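Local structure of Lysine/ornithine decarboxylase (Selenomonas ruminantium, 5GJO) at residues A[304-309]-A[344-350]; A[3-7]-A[264-269]. The protein decarboxylates both L-lysine and L-ornithine, with similar efficiency, to cadaverine and putrescine, using pyridoxal 5'-phosphate as cofactor. The protein carries 2 engineered substitutions. All coordinates share one frame; numbering follows the deposited sequence.

Interaction 1: residues A[304-309]-A[344-350]; sequences YPLHCF and KVLVTEM
The ring of Y304 meets M350 over one face, where the methyl CE stands 3.9 Å from the ring centroid in a CH-pi contact, displaced toward the rim. M350 SD lies farther off above that face, completing a Met-aromatic pair, while the carbonyl O of E349 sits at the ring's edge. F309, at the other end of 304-309, turns its edge to K344 O and brings CZ against L346 CB. Between these rings runs an antiparallel beta ladder that joins the short strand 306-307 to strand 344-347 in the beta-sheet domain of a class-II decarboxylase. H307 and L346 form its hydrogen-bonded pair: H307 N donates to L346 O (2.8 Å), and L346 N answers to H307 O (3.0 Å, N-H...O 173°). The H307 side chain, its CG beside the backbone N (chi1 -52°), swings ND1 back to the same L346 O for a weak third bond of 3.4 Å, so that carbonyl takes two donors from one residue. L306 and V347 make the non-hydrogen-bonded pair; on their face of the sheet L306 CD1 reaches V345 CG2 and V347 CG2, and F334 and Y331 of strand 329-336 pack against L306. Beyond the ladder T348 N donates to P305 O (3.2 Å), which V347 CA also approaches through a CA-H...O contact, while the proline CG rests 3.3 Å from E349 OE1. Where the strands part near F309, a water spans them, accepting from F309 N at 2.7 Å and donating to K344 O.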
loop_
_atom_site.group_PDB
_atom_site.type_symbol
_atom_site.label_atom_id
_atom_site.label_comp_id
_atom_site.label_asym_id
_atom_site.label_seq_id
_atom_site.Cartn_x
_atom_site.Cartn_y
_atom_site.Cartn_z
ATOM N N TYR A 304 7.559 2.610 14.318
ATOM C CA TYR A 304 7.009 3.849 14.827
ATOM C C TYR A 304 6.907 3.827 16.353
ATOM O O TYR A 304 6.640 2.780 16.926
ATOM C CB TYR A 304 5.585 4.131 14.251
ATOM C CG TYR A 304 5.669 4.271 12.757
ATOM C CD1 TYR A 304 5.945 5.495 12.167
ATOM C CD2 TYR A 304 5.478 3.180 11.957
ATOM C CE1 TYR A 304 6.080 5.590 10.750
ATOM C CE2 TYR A 304 5.605 3.269 10.561
ATOM C CZ TYR A 304 5.956 4.441 9.983
ATOM O OH TYR A 304 6.105 4.487 8.592
ATOM N N PRO A 305 7.076 4.965 17.031
ATOM C CA PRO A 305 6.943 4.994 18.484
ATOM C C PRO A 305 5.471 4.901 18.911
ATOM O O PRO A 305 4.745 5.845 18.715
ATOM C CB PRO A 305 7.493 6.377 18.901
ATOM C CG PRO A 305 8.007 6.936 17.684
ATOM C CD PRO A 305 7.533 6.262 16.496
ATOM N N LEU A 306 5.125 3.825 19.592
ATOM C CA LEU A 306 3.819 3.576 20.146
ATOM C C LEU A 306 3.762 3.974 21.589
ATOM O O LEU A 306 4.636 3.585 22.357
ATOM C CB LEU A 306 3.473 2.072 19.935
ATOM C CG LEU A 306 2.178 1.619 20.594
ATOM C CD1 LEU A 306 0.931 2.287 19.972
ATOM C CD2 LEU A 306 2.093 0.152 20.401
ATOM N N HIS A 307 2.723 4.697 21.984
ATOM C CA HIS A 307 2.486 5.111 23.355
ATOM C C HIS A 307 1.157 4.587 23.837
ATOM O O HIS A 307 0.121 4.899 23.255
ATOM C CB HIS A 307 2.544 6.645 23.529
ATOM C CG HIS A 307 3.801 7.229 22.954
ATOM N ND1 HIS A 307 3.909 7.714 21.642
ATOM C CD2 HIS A 307 5.048 7.277 23.457
ATOM C CE1 HIS A 307 5.155 8.084 21.404
ATOM N NE2 HIS A 307 5.874 7.802 22.468
ATOM N N CYS A 308 1.182 3.847 24.932
ATOM C CA CYS A 308 -0.050 3.323 25.565
ATOM C C CYS A 308 -0.278 4.108 26.824
ATOM O O CYS A 308 0.648 4.526 27.486
ATOM C CB CYS A 308 0.093 1.838 25.899
ATOM S SG CYS A 308 0.412 0.804 24.458
ATOM N N PHE A 309 -1.482 4.285 27.221
ATOM C CA PHE A 309 -1.719 5.059 28.461
ATOM C C PHE A 309 -2.176 4.051 29.595
ATOM O O PHE A 309 -2.817 3.019 29.323
ATOM C CB PHE A 309 -2.760 6.156 28.155
ATOM C CG PHE A 309 -2.348 7.145 27.093
ATOM C CD1 PHE A 309 -1.407 8.125 27.337
ATOM C CD2 PHE A 309 -2.873 7.073 25.806
ATOM C CE1 PHE A 309 -1.015 9.031 26.404
ATOM C CE2 PHE A 309 -2.460 7.984 24.848
ATOM C CZ PHE A 309 -1.520 8.935 25.118
ATOM N N LYS A 344 -7.655 4.311 23.638
ATOM C CA LYS A 344 -6.937 4.873 22.514
ATOM C C LYS A 344 -5.455 4.766 22.787
ATOM O O LYS A 344 -5.024 4.942 23.894
ATOM C CB LYS A 344 -7.317 6.330 22.259
ATOM C CG LYS A 344 -8.697 6.516 21.653
ATOM C CD LYS A 344 -9.751 6.334 22.716
ATOM C CE LYS A 344 -11.146 6.460 22.154
ATOM N NZ LYS A 344 -11.657 5.245 21.460
ATOM N N VAL A 345 -4.706 4.445 21.753
ATOM C CA VAL A 345 -3.270 4.535 21.779
ATOM C C VAL A 345 -2.812 5.612 20.820
ATOM O O VAL A 345 -3.568 6.040 19.885
ATOM C CB VAL A 345 -2.550 3.183 21.465
ATOM C CG1 VAL A 345 -2.926 2.161 22.531
ATOM C CG2 VAL A 345 -2.792 2.686 20.060
ATOM N N LEU A 346 -1.574 6.028 21.058
ATOM C CA LEU A 346 -0.991 7.142 20.294
ATOM C C LEU A 346 0.293 6.773 19.621
ATOM O O LEU A 346 1.182 6.236 20.265
ATOM C CB LEU A 346 -0.786 8.349 21.216
ATOM C CG LEU A 346 -0.137 9.621 20.636
ATOM C CD1 LEU A 346 -1.103 10.375 19.746
ATOM C CD2 LEU A 346 0.440 10.577 21.739
ATOM N N VAL A 347 0.425 7.088 18.318
ATOM C CA VAL A 347 1.660 6.865 17.634
ATOM C C VAL A 347 2.231 8.216 17.170
ATOM O O VAL A 347 1.527 9.015 16.473
ATOM C CB VAL A 347 1.525 5.926 16.414
ATOM C CG1 VAL A 347 2.889 5.581 15.830
ATOM C CG2 VAL A 347 0.844 4.659 16.840
ATOM N N THR A 348 3.466 8.493 17.560
ATOM C CA THR A 348 4.113 9.827 17.327
ATOM C C THR A 348 5.022 9.737 16.097
ATOM O O THR A 348 5.274 8.617 15.628
ATOM C CB THR A 348 4.832 10.423 18.552
ATOM O OG1 THR A 348 5.824 9.480 19.086
ATOM C CG2 THR A 348 3.815 10.767 19.566
ATOM N N GLU A 349 5.519 10.870 15.602
ATOM C CA GLU A 349 6.454 10.894 14.479
ATOM C C GLU A 349 5.920 10.049 13.299
ATOM O O GLU A 349 6.682 9.242 12.705
ATOM C CB GLU A 349 7.873 10.449 14.906
ATOM C CG GLU A 349 8.544 11.447 15.913
ATOM C CD GLU A 349 8.054 11.299 17.325
ATOM O OE1 GLU A 349 8.070 10.199 17.900
ATOM O OE2 GLU A 349 7.615 12.293 17.921
ATOM N N MET A 350 4.670 10.309 12.958
ATOM C CA MET A 350 3.955 9.585 11.931
ATOM C C MET A 350 3.668 10.379 10.655
ATOM O O MET A 350 2.823 10.027 9.898
ATOM C CB MET A 350 2.691 8.974 12.519
ATOM C CG MET A 350 2.825 7.496 12.792
ATOM S SD MET A 350 1.526 6.589 12.016
ATOM C CE MET A 350 1.980 4.866 12.086
HETATM O O HOH W 1 -3.595 3.365 25.838
#

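Interaction 2: residues A[3-7]-A[264-269]; sequences KNFRL and TAVNLV. With SO4 (sulfate ion), chain E.
N267 reaches across to the backbone of F5 and L7, a worked case of one amide pinning an irregular segment. Its CB comes near L7 CD1, and with CG anti to the carbonyl carbon (chi1 -69°) the amide extends toward 3-7. There OD1 accepts from L7 N at 2.9 Å, nearly in line with its own C=O, while R6 CA also lies close to this oxygen. ND2 gives one N-H to F5 O (3.0 Å), from above that carbonyl's plane though close to the amide's own, and the other to V266 O (3.0 Å), coming at that C=O from the side and above its plane. Together the bonds help fix the amide's rotation. This is the N-terminal segment before helix 9-18 running beside the start of strand 266-276 in the mixed beta sheet, with a further bond from F5 N to T264 O (3.0 Å). With an alanine here in place of N267, L7 N and F5 O would probably lose these mates, freeing 3-7 to shift. F5 sets CD2 3.5 Å from A265 O, and its ring also meets that of F372. Past the amide L7 CD1 packs on V269 CG2. R6, extended from CG to NE, instead presents its guanidinium edge to a sulfate, probably from the crystallisation liquor, NH1 donating to O1 at 3.1 Å.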
loop_
_atom_site.group_PDB
_atom_site.type_symbol
_atom_site.label_atom_id
_atom_site.label_comp_id
_atom_site.label_asym_id
_atom_site.label_seq_id
_atom_site.Cartn_x
_atom_site.Cartn_y
_atom_site.Cartn_z
ATOM N N LYS A 3 11.235 20.391 20.060
ATOM C CA LYS A 3 10.269 19.412 20.637
ATOM C C LYS A 3 9.423 18.762 19.518
ATOM O O LYS A 3 8.826 19.485 18.749
ATOM C CB LYS A 3 9.339 20.142 21.605
ATOM C CG LYS A 3 8.532 19.233 22.521
ATOM C CD LYS A 3 9.193 18.988 23.893
ATOM C CE LYS A 3 8.778 20.062 24.903
ATOM N NZ LYS A 3 9.201 19.722 26.288
ATOM N N ASN A 4 9.297 17.436 19.490
ATOM C CA ASN A 4 8.439 16.788 18.531
ATOM C C ASN A 4 6.967 17.068 18.863
ATOM O O ASN A 4 6.666 17.298 20.022
ATOM C CB ASN A 4 8.677 15.286 18.539
ATOM C CG ASN A 4 10.085 14.918 18.140
ATOM O OD1 ASN A 4 10.711 15.595 17.372
ATOM N ND2 ASN A 4 10.601 13.892 18.790
ATOM N N PHE A 5 6.048 17.084 17.889
ATOM C CA PHE A 5 4.648 17.312 18.227
ATOM C C PHE A 5 4.124 16.019 18.866
ATOM O O PHE A 5 4.330 14.871 18.357
ATOM C CB PHE A 5 3.867 17.622 16.942
ATOM C CG PHE A 5 2.396 17.693 17.139
ATOM C CD1 PHE A 5 1.871 18.614 17.999
ATOM C CD2 PHE A 5 1.512 16.776 16.500
ATOM C CE1 PHE A 5 0.492 18.690 18.194
ATOM C CE2 PHE A 5 0.152 16.861 16.694
ATOM C CZ PHE A 5 -0.361 17.818 17.526
ATOM N N ARG A 6 3.473 16.160 20.008
ATOM C CA ARG A 6 2.917 15.021 20.697
ATOM C C ARG A 6 1.659 15.441 21.398
ATOM O O ARG A 6 1.688 16.342 22.279
ATOM C CB ARG A 6 3.900 14.560 21.773
ATOM C CG ARG A 6 3.318 13.399 22.571
ATOM C CD ARG A 6 4.366 12.627 23.411
ATOM N NE ARG A 6 3.672 11.635 24.261
ATOM C CZ ARG A 6 4.276 10.664 24.945
ATOM N NH1 ARG A 6 5.575 10.549 24.898
ATOM N NH2 ARG A 6 3.540 9.825 25.704
ATOM N N LEU A 7 0.592 14.733 21.146
ATOM C CA LEU A 7 -0.621 14.957 21.856
ATOM C C LEU A 7 -0.511 14.460 23.292
ATOM O O LEU A 7 0.035 13.423 23.546
ATOM C CB LEU A 7 -1.783 14.217 21.171
ATOM C CG LEU A 7 -2.150 14.728 19.768
ATOM C CD1 LEU A 7 -3.040 13.746 19.100
ATOM C CD2 LEU A 7 -2.725 16.138 19.737
ATOM N N THR A 264 7.951 14.776 12.158
ATOM C CA THR A 264 7.787 15.030 13.591
ATOM C C THR A 264 6.567 15.977 13.891
ATOM O O THR A 264 6.423 16.463 14.995
ATOM C CB THR A 264 8.990 15.745 14.175
ATOM O OG1 THR A 264 9.353 16.822 13.332
ATOM C CG2 THR A 264 10.151 14.720 14.248
ATOM N N ALA A 265 5.694 16.199 12.923
ATOM C CA ALA A 265 4.564 17.077 13.061
ATOM C C ALA A 265 3.203 16.395 13.085
ATOM O O ALA A 265 2.194 17.083 13.043
ATOM C CB ALA A 265 4.588 18.112 11.966
ATOM N N VAL A 266 3.135 15.061 13.041
ATOM C CA VAL A 266 1.907 14.315 12.869
ATOM C C VAL A 266 1.861 13.150 13.872
ATOM O O VAL A 266 2.918 12.489 14.098
ATOM C CB VAL A 266 1.757 13.818 11.430
ATOM C CG1 VAL A 266 0.427 13.106 11.249
ATOM C CG2 VAL A 266 1.921 14.933 10.425
ATOM N N ASN A 267 0.710 12.918 14.489
ATOM C CA ASN A 267 0.484 11.788 15.381
ATOM C C ASN A 267 -0.708 11.000 14.835
ATOM O O ASN A 267 -1.564 11.557 14.224
ATOM C CB ASN A 267 0.117 12.209 16.811
ATOM C CG ASN A 267 1.253 12.853 17.594
ATOM O OD1 ASN A 267 1.073 13.209 18.745
ATOM N ND2 ASN A 267 2.407 13.005 16.975
ATOM N N LEU A 268 -0.714 9.698 15.061
ATOM C CA LEU A 268 -1.865 8.842 14.822
ATOM C C LEU A 268 -2.572 8.504 16.084
ATOM O O LEU A 268 -1.922 8.087 17.121
ATOM C CB LEU A 268 -1.451 7.519 14.183
ATOM C CG LEU A 268 -2.523 6.476 13.996
ATOM C CD1 LEU A 268 -3.490 6.866 12.883
ATOM C CD2 LEU A 268 -1.774 5.192 13.599
ATOM N N VAL A 269 -3.890 8.615 16.063
ATOM C CA VAL A 269 -4.756 8.164 17.180
ATOM C C VAL A 269 -5.608 6.992 16.693
ATOM O O VAL A 269 -6.344 7.110 15.685
ATOM C CB VAL A 269 -5.695 9.259 17.697
ATOM C CG1 VAL A 269 -6.459 8.768 18.915
ATOM C CG2 VAL A 269 -4.875 10.526 18.091
HETATM S S SO4 E . 6.126 6.861 26.824
HETATM O O1 SO4 E . 6.753 8.200 26.614
HETATM O O2 SO4 E . 6.995 5.825 26.222
HETATM O O3 SO4 E . 5.971 6.750 28.296
HETATM O O4 SO4 E . 4.749 6.652 26.297
#

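How the interactions relate
Interactions 1 and 2 lie with centres about 9 Å apart and meet at the neighbouring strands 344-347 and 266-276, one by adding a strand and the other by an irregular segment. These two strands are antiparallel: V347 O lies 2.7 Å from L268 N, and M350 N 3.0 Å from V266 O, both probable hydrogen bonds. Segment 304-309 adds the short strand 306-307 beside 344-347, while 3-7 runs alongside the start of 266-276 in nearly the same direction, L346 CD2 coming within 3.4 Å of L7 O and E349 OE2 within 3.2 Å of N4 CB. Both contacts are structural and lie away from the active site and cofactor pocket; the T264 side chain is about 12 Å from a bound pyridoxal-5'-phosphate.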